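PDB 5SUX: AraC family transcriptional regulator from Vibrio cholerae, which probably activates transcription of virulence genes, including those for the toxin-coregulated pilus, by binding DNA through an AraC-type helix-turn-helix region. Local coordinates for residues Ala40-Lys45 and Gln67-Thr72; Asp167-Glu172 and Lys203-Ser208; Asn185-Asp190 and Lys212-Ile217. All coordinates share one frame; numbering follows the deposited sequence.

In the fold
Interaction 1 joins two strands of an antiparallel sheet in the cupin-like domain. Interactions 2 and 3 lie in the helical part, with centres about 13 Å apart. Interaction 2 joins helices 170-179 and 199-207, interaction 3 joins helices 188-195 and 213-230, and no element is shared. They still touch: Leu206 packs on Trp188, Phe213 and Leu216. Interaction 1 stands apart, with nearest atoms about 6 Å and 7 Å from the other two. All three are partly buried, but the chemistry differs. Interaction 1 rests on paired backbone hydrogen bonds, with a buried apolar face and a more polar one. Interaction 2 is a small contact of methionine and glutamate. Interaction 3 is aromatic, with two arginines at one side.

Interaction 1: Ala40-Lys45 and Gln67-Thr72; sequences AKLIDK and QRFSLT
Leu42 and Phe69 meet on the buried face of strands 40-44 and 66-73, which run antiparallel. Leu42 CD1 comes to 3.4 Å from Phe69 CD2, and the two side chains cross at a slant. Phe69 holds CG between its backbone N and carbonyl carbon (chi1 70°). The ring therefore leans away from strand 40-44, and it meets Phe22 of strand 19-26. On the same face Leu71 CD1 touches Ala40 CB at 3.7 Å and also reaches Leu42 CB.

Five backbone hydrogen bonds tie the strands. Lys41 pairs with Thr72 and Ile43 with Ser70, each by two bonds. Lys45 N adds a bond to Arg68 O, 2.9 Å long.

The other face is looser and more polar. Ser70 OG lies 3.4 Å from Ile43 CB. A water bridges Ser70 OG (2.6 Å), Thr72 OG1 (2.8 Å) and Lys41 O, to which it donates. Thr72 OG1 is also bonded to Thr19. Lys41 bends away from the contact. The exposed Lys45, bent at chi2, reaches obliquely over the neighbouring strand, with NZ 3.8 Å from Ser70 CB.

Leu71 also touches the bound methylnaphthalenyl butenoic acid, so the apolar face contributes to its pocket. Antiparallel strands that turn an apolar face to a bound ligand are consistent with a cupin-like barrel, the family of this domain.

Interaction 2: Asp167-Glu172 and Lys203-Ser208; sequences DLDAME and KKELES
Met171 and Glu205 have CA atoms 6.0 Å apart, where the first turn of helix 170-179 comes beside the later part of helix 199-207. The two side chains lie alongside and point opposite ways: Met171 reaches toward helix 199-207, and Glu205 reaches back toward the start of helix 170-179.

Met171 does its touching with the terminal methyl. CE lies 3.3 Å from Glu205 O and 3.5 Å from Glu205 CB. Its chain leaves with CG opposite the backbone N (chi1 -177°) and then bends twice, which brings the methyl against the backbone of the other helix. The same methyl approaches Leu206 CD1 more loosely, at 4.4 Å.

Glu205 CG rests 3.6 Å from Ala170 CB, while the carboxylate lies beside the start of helix 170-179, with OE1 3.7 Å from Met171 CB. No hydrogen bond crosses between the two segments.

Helix 170-179 is the first of seven helices that run to helix 263-269. This matches the all-helical DNA-binding domain of the AraC family, and the contact joins the first of these helices to the third.

The polar ends are held from nearby. Glu205 OE1 forms a salt bridge with Arg209, just beyond the segment. This may offset the nearby charge of Asp169, whose OD2 is 4.4 Å from Glu205 OE1. Asp169 is the N-cap of helix 170-179, and its OD1 accepts a weak capping bond from Met171 N. The start of this helix would also tend to favour the negative groups gathered there.

Interaction 3: Asn185-Asp190 and Lys212-Ile217; sequences NWRWAD and KFRELI
Phe213 lies against Trp188, with its ring and the five-membered ring of the indole inclined at 37°. The ring centres are 4.4 Å apart. Phe213 CD1 sits over one face of the indole, displaced from the ring centre, and is 3.6 Å from Trp188 NE1.

The Phe213 ring is also held by the backbone of segment 185-190. Trp188 N lies over one of its faces. Trp186 O comes to its edge, in the ring plane, 3.6 Å from Phe213 CE2. Phe213 CZ reaches Arg187 C at 3.4 Å. This reach follows from the first torsion of Phe213, which puts CG opposite the backbone N (chi1 -171°) and sends the ring out from its helix to the turn before helix 188-195.

One helical turn further on, Ile217 CD1 touches Trp186 CB at 3.9 Å. The indole of Trp186 itself turns away from helix 213-230. It packs on Leu177 and Val178 of helix 170-179, and its NE1 is bonded to Asp181 O.

The Arg187 and Arg214 side is polar. Arg187 NH1 lies over one face of the Arg214 guanidinium, 4.3 Å from Arg214 NE, two like charges near each other without a bond between them. A water accepts from Asn185 ND2 at 2.8 Å and weakly from Arg214 NH2. Arg187 is the N-cap of helix 188-195. Its N donates to Asp190 OD1 at 3.0 Å, so the N3 side chain closes on the N-cap backbone. Asp190 OD2 forms a salt bridge with Arg184.

Trp188 also packs on Leu202 and Leu206 of helix 199-207 and makes a cation-pi contact with Arg199. The start of helix 213-230 thus packs on the start of helix 188-195, consistent with the all-helical DNA-binding domain of AraC-type regulators.

Interaction 1: Ala40-Lys45 and Gln67-Thr72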
loop_
_atom_site.group_PDB
_atom_site.type_symbol
_atom_site.label_atom_id
_atom_site.label_comp_id
_atom_site.label_asym_id
_atom_site.label_seq_id
_atom_site.Cartn_x
_atom_site.Cartn_y
_atom_site.Cartn_z
ATOM N N ALA A 40 14.674 -12.118 5.298
ATOM C CA ALA A 40 13.344 -12.153 5.882
ATOM C C ALA A 40 12.460 -13.104 5.090
ATOM O O ALA A 40 12.644 -13.288 3.883
ATOM C CB ALA A 40 12.704 -10.757 5.925
ATOM N N LYS A 41 11.500 -13.713 5.782
ATOM C CA LYS A 41 10.530 -14.603 5.160
ATOM C C LYS A 41 9.224 -13.847 4.952
ATOM O O LYS A 41 8.644 -13.323 5.911
ATOM C CB LYS A 41 10.295 -15.853 6.009
ATOM C CG LYS A 41 9.356 -16.859 5.357
ATOM C CD LYS A 41 9.336 -18.181 6.108
ATOM C CE LYS A 41 9.206 -19.352 5.150
ATOM N NZ LYS A 41 10.343 -19.393 4.188
ATOM N N LEU A 42 8.767 -13.793 3.706
ATOM C CA LEU A 42 7.514 -13.148 3.339
ATOM C C LEU A 42 6.499 -14.229 2.991
ATOM O O LEU A 42 6.722 -15.016 2.064
ATOM C CB LEU A 42 7.718 -12.194 2.161
ATOM C CG LEU A 42 6.484 -11.483 1.603
ATOM C CD1 LEU A 42 5.832 -10.643 2.674
ATOM C CD2 LEU A 42 6.859 -10.623 0.414
ATOM N N ILE A 43 5.398 -14.272 3.735
ATOM C CA ILE A 43 4.332 -15.244 3.520
ATOM C C ILE A 43 3.121 -14.483 3.000
ATOM O O ILE A 43 2.519 -13.690 3.731
ATOM C CB ILE A 43 3.988 -16.011 4.804
ATOM C CG1 ILE A 43 5.191 -16.825 5.285
ATOM C CG2 ILE A 43 2.783 -16.917 4.576
ATOM C CD1 ILE A 43 4.931 -17.588 6.568
ATOM N N ASP A 44 2.759 -14.723 1.741
ATOM C CA ASP A 44 1.615 -14.069 1.115
ATOM C C ASP A 44 0.429 -15.028 1.157
ATOM O O ASP A 44 0.408 -16.034 0.442
ATOM C CB ASP A 44 1.940 -13.651 -0.317
ATOM C CG ASP A 44 0.781 -12.942 -1.000
ATOM O OD1 ASP A 44 -0.187 -12.560 -0.307
ATOM O OD2 ASP A 44 0.842 -12.760 -2.234
ATOM N N LYS A 45 -0.562 -14.705 1.988
ATOM C CA LYS A 45 -1.720 -15.570 2.164
ATOM C C LYS A 45 -2.754 -15.410 1.057
ATOM O O LYS A 45 -3.630 -16.270 0.921
ATOM C CB LYS A 45 -2.355 -15.302 3.529
ATOM C CG LYS A 45 -1.443 -15.698 4.681
ATOM C CD LYS A 45 -1.611 -14.802 5.893
ATOM C CE LYS A 45 -0.555 -15.124 6.942
ATOM N NZ LYS A 45 -0.367 -14.021 7.924
ATOM N N GLN A 67 -4.432 -6.565 1.342
ATOM C CA GLN A 67 -3.264 -7.404 1.564
ATOM C C GLN A 67 -3.442 -8.294 2.787
ATOM O O GLN A 67 -4.033 -7.884 3.792
ATOM C CB GLN A 67 -2.007 -6.548 1.731
ATOM C CG GLN A 67 -1.634 -5.752 0.493
ATOM C CD GLN A 67 -1.172 -6.630 -0.656
ATOM O OE1 GLN A 67 -0.764 -7.775 -0.456
ATOM N NE2 GLN A 67 -1.233 -6.094 -1.870
ATOM N N ARG A 68 -2.926 -9.520 2.687
ATOM C CA ARG A 68 -2.888 -10.470 3.800
ATOM C C ARG A 68 -1.533 -11.168 3.734
ATOM O O ARG A 68 -1.358 -12.121 2.968
ATOM C CB ARG A 68 -4.034 -11.475 3.725
ATOM C CG ARG A 68 -5.417 -10.852 3.622
ATOM C CD ARG A 68 -6.492 -11.908 3.407
ATOM N NE ARG A 68 -7.823 -11.316 3.338
ATOM C CZ ARG A 68 -8.377 -10.848 2.223
ATOM N NH1 ARG A 68 -7.715 -10.906 1.076
ATOM N NH2 ARG A 68 -9.595 -10.324 2.257
ATOM N N PHE A 69 -0.576 -10.695 4.528
ATOM C CA PHE A 69 0.758 -11.274 4.480
ATOM C C PHE A 69 1.474 -11.031 5.799
ATOM O O PHE A 69 1.081 -10.173 6.595
ATOM C CB PHE A 69 1.576 -10.707 3.309
ATOM C CG PHE A 69 1.976 -9.265 3.476
ATOM C CD1 PHE A 69 1.135 -8.245 3.065
ATOM C CD2 PHE A 69 3.204 -8.931 4.027
ATOM C CE1 PHE A 69 1.505 -6.918 3.214
ATOM C CE2 PHE A 69 3.581 -7.609 4.174
ATOM C CZ PHE A 69 2.730 -6.601 3.767
ATOM N N SER A 70 2.536 -11.805 6.016
ATOM C CA SER A 70 3.403 -11.654 7.175
ATOM C C SER A 70 4.850 -11.547 6.715
ATOM O O SER A 70 5.226 -12.068 5.661
ATOM C CB SER A 70 3.251 -12.826 8.158
ATOM O OG SER A 70 3.757 -14.029 7.607
ATOM N N LEU A 71 5.660 -10.857 7.517
ATOM C CA LEU A 71 7.081 -10.675 7.244
ATOM C C LEU A 71 7.851 -10.995 8.515
ATOM O O LEU A 71 7.606 -10.381 9.558
ATOM C CB LEU A 71 7.375 -9.248 6.773
ATOM C CG LEU A 71 8.804 -8.933 6.326
ATOM C CD1 LEU A 71 9.185 -9.759 5.107
ATOM C CD2 LEU A 71 8.956 -7.447 6.037
ATOM N N THR A 72 8.773 -11.951 8.430
ATOM C CA THR A 72 9.493 -12.458 9.592
ATOM C C THR A 72 10.992 -12.340 9.368
ATOM O O THR A 72 11.499 -12.732 8.313
ATOM C CB THR A 72 9.124 -13.919 9.875
ATOM O OG1 THR A 72 7.712 -14.025 10.095
ATOM C CG2 THR A 72 9.863 -14.431 11.104
HETATM O O HOH W 1 6.302 -14.369 7.687
#

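Interaction 2: Asp167-Glu172 and Lys203-Ser208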
loop_
_atom_site.group_PDB
_atom_site.type_symbol
_atom_site.label_atom_id
_atom_site.label_comp_id
_atom_site.label_asym_id
_atom_site.label_seq_id
_atom_site.Cartn_x
_atom_site.Cartn_y
_atom_site.Cartn_z
ATOM N N ASP A 167 -7.957 4.978 -14.083
ATOM C CA ASP A 167 -8.799 5.805 -13.225
ATOM C C ASP A 167 -10.258 5.371 -13.251
ATOM O O ASP A 167 -10.986 5.610 -12.281
ATOM C CB ASP A 167 -8.679 7.271 -13.641
ATOM C CG ASP A 167 -7.336 7.869 -13.278
ATOM O OD1 ASP A 167 -7.291 9.073 -12.952
ATOM O OD2 ASP A 167 -6.329 7.131 -13.307
ATOM N N LEU A 168 -10.710 4.750 -14.339
ATOM C CA LEU A 168 -12.100 4.337 -14.457
ATOM C C LEU A 168 -12.338 2.908 -13.980
ATOM O O LEU A 168 -13.428 2.370 -14.198
ATOM C CB LEU A 168 -12.585 4.501 -15.903
ATOM C CG LEU A 168 -11.767 3.868 -17.031
ATOM C CD1 LEU A 168 -12.352 2.523 -17.432
ATOM C CD2 LEU A 168 -11.698 4.805 -18.228
ATOM N N ASP A 169 -11.351 2.285 -13.336
ATOM C CA ASP A 169 -11.550 0.961 -12.761
ATOM C C ASP A 169 -12.505 1.046 -11.576
ATOM O O ASP A 169 -12.490 2.017 -10.814
ATOM C CB ASP A 169 -10.211 0.355 -12.335
ATOM C CG ASP A 169 -10.375 -0.850 -11.424
ATOM O OD1 ASP A 169 -10.041 -0.743 -10.226
ATOM O OD2 ASP A 169 -10.852 -1.898 -11.907
ATOM N N ALA A 170 -13.338 0.013 -11.425
ATOM C CA ALA A 170 -14.465 0.093 -10.500
ATOM C C ALA A 170 -14.011 0.273 -9.056
ATOM O O ALA A 170 -14.583 1.084 -8.319
ATOM C CB ALA A 170 -15.342 -1.151 -10.639
ATOM N N MET A 171 -12.987 -0.472 -8.627
ATOM C CA MET A 171 -12.552 -0.366 -7.237
ATOM C C MET A 171 -11.922 0.990 -6.943
ATOM O O MET A 171 -12.016 1.483 -5.812
ATOM C CB MET A 171 -11.582 -1.499 -6.894
ATOM C CG MET A 171 -11.127 -1.509 -5.438
ATOM S SD MET A 171 -12.487 -1.522 -4.249
ATOM C CE MET A 171 -12.917 -3.257 -4.208
ATOM N N GLU A 172 -11.287 1.611 -7.940
ATOM C CA GLU A 172 -10.766 2.962 -7.752
ATOM C C GLU A 172 -11.895 3.963 -7.538
ATOM O O GLU A 172 -11.776 4.876 -6.710
ATOM C CB GLU A 172 -9.906 3.366 -8.952
ATOM C CG GLU A 172 -9.471 4.829 -8.965
ATOM C CD GLU A 172 -8.463 5.160 -7.877
ATOM O OE1 GLU A 172 -8.439 6.322 -7.421
ATOM O OE2 GLU A 172 -7.696 4.258 -7.479
ATOM N N LYS A 203 -20.219 -5.740 -6.849
ATOM C CA LYS A 203 -19.880 -6.763 -5.867
ATOM C C LYS A 203 -18.694 -7.615 -6.302
ATOM O O LYS A 203 -18.018 -8.187 -5.440
ATOM C CB LYS A 203 -21.094 -7.655 -5.585
ATOM C CG LYS A 203 -21.499 -8.562 -6.739
ATOM C CD LYS A 203 -22.915 -9.109 -6.559
ATOM C CE LYS A 203 -23.024 -10.031 -5.355
ATOM N NZ LYS A 203 -24.338 -10.733 -5.300
ATOM N N LYS A 204 -18.417 -7.709 -7.610
ATOM C CA LYS A 204 -17.251 -8.474 -8.049
ATOM C C LYS A 204 -15.956 -7.888 -7.513
ATOM O O LYS A 204 -15.010 -8.634 -7.237
ATOM C CB LYS A 204 -17.169 -8.558 -9.576
ATOM C CG LYS A 204 -18.384 -9.124 -10.269
ATOM C CD LYS A 204 -18.068 -9.360 -11.741
ATOM C CE LYS A 204 -18.294 -8.106 -12.552
ATOM N NZ LYS A 204 -19.365 -7.308 -11.927
ATOM N N GLU A 205 -15.892 -6.565 -7.360
ATOM C CA GLU A 205 -14.683 -5.939 -6.839
ATOM C C GLU A 205 -14.406 -6.362 -5.403
ATOM O O GLU A 205 -13.241 -6.478 -5.004
ATOM C CB GLU A 205 -14.802 -4.418 -6.930
ATOM C CG GLU A 205 -14.953 -3.890 -8.343
ATOM C CD GLU A 205 -13.885 -4.415 -9.283
ATOM O OE1 GLU A 205 -12.701 -4.455 -8.884
ATOM O OE2 GLU A 205 -14.232 -4.790 -10.423
ATOM N N LEU A 206 -15.457 -6.602 -4.616
ATOM C CA LEU A 206 -15.273 -7.018 -3.232
ATOM C C LEU A 206 -15.000 -8.514 -3.127
ATOM O O LEU A 206 -14.196 -8.943 -2.292
ATOM C CB LEU A 206 -16.500 -6.646 -2.397
ATOM C CG LEU A 206 -16.688 -5.189 -1.957
ATOM C CD1 LEU A 206 -17.035 -4.276 -3.125
ATOM C CD2 LEU A 206 -17.752 -5.097 -0.869
ATOM N N GLU A 207 -15.659 -9.319 -3.961
ATOM C CA GLU A 207 -15.507 -10.769 -3.869
ATOM C C GLU A 207 -14.102 -11.204 -4.263
ATOM O O GLU A 207 -13.480 -12.022 -3.574
ATOM C CB GLU A 207 -16.554 -11.461 -4.741
ATOM C CG GLU A 207 -17.983 -11.190 -4.312
ATOM C CD GLU A 207 -18.994 -11.548 -5.382
ATOM O OE1 GLU A 207 -18.582 -12.003 -6.469
ATOM O OE2 GLU A 207 -20.204 -11.376 -5.133
ATOM N N SER A 208 -13.580 -10.665 -5.367
ATOM C CA SER A 208 -12.228 -11.005 -5.796
ATOM C C SER A 208 -11.166 -10.542 -4.808
ATOM O O SER A 208 -10.011 -10.966 -4.920
ATOM C CB SER A 208 -11.949 -10.408 -7.179
ATOM O OG SER A 208 -12.028 -8.995 -7.151
#

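Interaction 3: Asn185-Asp190 and Lys212-Ile217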
loop_
_atom_site.group_PDB
_atom_site.type_symbol
_atom_site.label_atom_id
_atom_site.label_comp_id
_atom_site.label_asym_id
_atom_site.label_seq_id
_atom_site.Cartn_x
_atom_site.Cartn_y
_atom_site.Cartn_z
ATOM N N ASN A 185 -22.038 7.543 6.604
ATOM C CA ASN A 185 -22.503 6.211 6.989
ATOM C C ASN A 185 -22.759 5.406 5.716
ATOM O O ASN A 185 -23.890 5.252 5.247
ATOM C CB ASN A 185 -23.744 6.302 7.865
ATOM C CG ASN A 185 -24.140 4.962 8.452
ATOM O OD1 ASN A 185 -25.296 4.550 8.366
ATOM N ND2 ASN A 185 -23.175 4.267 9.044
ATOM N N TRP A 186 -21.672 4.877 5.157
ATOM C CA TRP A 186 -21.732 4.223 3.857
ATOM C C TRP A 186 -22.522 2.922 3.919
ATOM O O TRP A 186 -22.375 2.126 4.851
ATOM C CB TRP A 186 -20.320 3.946 3.337
ATOM C CG TRP A 186 -19.589 5.185 2.931
ATOM C CD1 TRP A 186 -18.560 5.786 3.595
ATOM C CD2 TRP A 186 -19.846 5.987 1.773
ATOM N NE1 TRP A 186 -18.154 6.911 2.916
ATOM C CE2 TRP A 186 -18.927 7.055 1.793
ATOM C CE3 TRP A 186 -20.760 5.902 0.717
ATOM C CZ2 TRP A 186 -18.897 8.033 0.802
ATOM C CZ3 TRP A 186 -20.729 6.875 -0.266
ATOM C CH2 TRP A 186 -19.805 7.926 -0.215
ATOM N N ARG A 187 -23.375 2.717 2.915
ATOM C CA ARG A 187 -24.059 1.450 2.698
ATOM C C ARG A 187 -24.004 1.127 1.211
ATOM O O ARG A 187 -23.613 1.960 0.388
ATOM C CB ARG A 187 -25.514 1.480 3.192
ATOM C CG ARG A 187 -25.705 1.987 4.621
ATOM C CD ARG A 187 -25.532 0.877 5.655
ATOM N NE ARG A 187 -26.031 1.281 6.964
ATOM C CZ ARG A 187 -25.265 1.382 8.049
ATOM N NH1 ARG A 187 -23.965 1.101 7.992
ATOM N NH2 ARG A 187 -25.788 1.767 9.203
ATOM N N TRP A 188 -24.396 -0.106 0.870
ATOM C CA TRP A 188 -24.388 -0.536 -0.526
ATOM C C TRP A 188 -25.211 0.397 -1.408
ATOM O O TRP A 188 -24.810 0.712 -2.536
ATOM C CB TRP A 188 -24.916 -1.968 -0.637
ATOM C CG TRP A 188 -23.843 -2.985 -0.852
ATOM C CD1 TRP A 188 -23.522 -4.027 -0.031
ATOM C CD2 TRP A 188 -22.940 -3.053 -1.961
ATOM N NE1 TRP A 188 -22.479 -4.744 -0.564
ATOM C CE2 TRP A 188 -22.102 -4.166 -1.748
ATOM C CE3 TRP A 188 -22.760 -2.284 -3.115
ATOM C CZ2 TRP A 188 -21.099 -4.527 -2.645
ATOM C CZ3 TRP A 188 -21.765 -2.643 -4.003
ATOM C CH2 TRP A 188 -20.947 -3.754 -3.764
ATOM N N ALA A 189 -26.361 0.855 -0.907
ATOM C CA ALA A 189 -27.223 1.724 -1.703
ATOM C C ALA A 189 -26.534 3.044 -2.030
ATOM O O ALA A 189 -26.733 3.602 -3.116
ATOM C CB ALA A 189 -28.541 1.971 -0.969
ATOM N N ASP A 190 -25.722 3.560 -1.104
ATOM C CA ASP A 190 -24.989 4.795 -1.371
ATOM C C ASP A 190 -23.987 4.609 -2.503
ATOM O O ASP A 190 -23.849 5.482 -3.369
ATOM C CB ASP A 190 -24.277 5.272 -0.105
ATOM C CG ASP A 190 -25.239 5.606 1.018
ATOM O OD1 ASP A 190 -25.275 4.849 2.010
ATOM O OD2 ASP A 190 -25.956 6.624 0.911
ATOM N N LYS A 212 -16.281 -8.628 2.782
ATOM C CA LYS A 212 -17.644 -8.135 2.851
ATOM C C LYS A 212 -17.631 -6.607 2.864
ATOM O O LYS A 212 -16.585 -5.971 3.014
ATOM C CB LYS A 212 -18.349 -8.676 4.094
ATOM C CG LYS A 212 -18.341 -10.191 4.226
ATOM C CD LYS A 212 -19.292 -10.843 3.238
ATOM C CE LYS A 212 -19.702 -12.228 3.714
ATOM N NZ LYS A 212 -20.373 -12.162 5.043
ATOM N N PHE A 213 -18.818 -6.015 2.718
ATOM C CA PHE A 213 -18.910 -4.561 2.619
ATOM C C PHE A 213 -18.350 -3.879 3.862
ATOM O O PHE A 213 -17.572 -2.923 3.761
ATOM C CB PHE A 213 -20.360 -4.136 2.383
ATOM C CG PHE A 213 -20.514 -2.678 2.053
ATOM C CD1 PHE A 213 -20.328 -2.222 0.759
ATOM C CD2 PHE A 213 -20.832 -1.761 3.043
ATOM C CE1 PHE A 213 -20.464 -0.881 0.455
ATOM C CE2 PHE A 213 -20.970 -0.420 2.745
ATOM C CZ PHE A 213 -20.785 0.021 1.450
ATOM N N ARG A 214 -18.733 -4.358 5.048
ATOM C CA ARG A 214 -18.285 -3.712 6.280
ATOM C C ARG A 214 -16.773 -3.808 6.438
ATOM O O ARG A 214 -16.128 -2.858 6.900
ATOM C CB ARG A 214 -18.988 -4.327 7.489
ATOM C CG ARG A 214 -19.284 -3.323 8.591
ATOM C CD ARG A 214 -20.294 -2.282 8.118
ATOM N NE ARG A 214 -20.390 -1.142 9.026
ATOM C CZ ARG A 214 -19.794 0.028 8.819
ATOM N NH1 ARG A 214 -19.062 0.215 7.730
ATOM N NH2 ARG A 214 -19.932 1.012 9.697
ATOM N N GLU A 215 -16.187 -4.947 6.060
ATOM C CA GLU A 215 -14.736 -5.090 6.135
ATOM C C GLU A 215 -14.039 -4.183 5.127
ATOM O O GLU A 215 -12.937 -3.690 5.390
ATOM C CB GLU A 215 -14.333 -6.549 5.916
ATOM C CG GLU A 215 -14.490 -7.443 7.143
ATOM C CD GLU A 215 -15.913 -7.489 7.663
ATOM O OE1 GLU A 215 -16.177 -6.870 8.714
ATOM O OE2 GLU A 215 -16.760 -8.145 7.023
ATOM N N LEU A 216 -14.658 -3.965 3.964
ATOM C CA LEU A 216 -14.106 -3.021 2.998
ATOM C C LEU A 216 -14.076 -1.609 3.574
ATOM O O LEU A 216 -13.033 -0.945 3.572
ATOM C CB LEU A 216 -14.917 -3.047 1.701
ATOM C CG LEU A 216 -14.560 -1.902 0.749
ATOM C CD1 LEU A 216 -13.129 -2.048 0.253
ATOM C CD2 LEU A 216 -15.533 -1.818 -0.418
ATOM N N ILE A 217 -15.223 -1.134 4.066
ATOM C CA ILE A 217 -15.291 0.209 4.640
ATOM C C ILE A 217 -14.342 0.328 5.826
ATOM O O ILE A 217 -13.607 1.314 5.960
ATOM C CB ILE A 217 -16.738 0.552 5.041
ATOM C CG1 ILE A 217 -17.677 0.427 3.837
ATOM C CG2 ILE A 217 -16.812 1.951 5.633
ATOM C CD1 ILE A 217 -17.426 1.453 2.750
HETATM O O HOH W 2 -20.453 4.038 8.674
#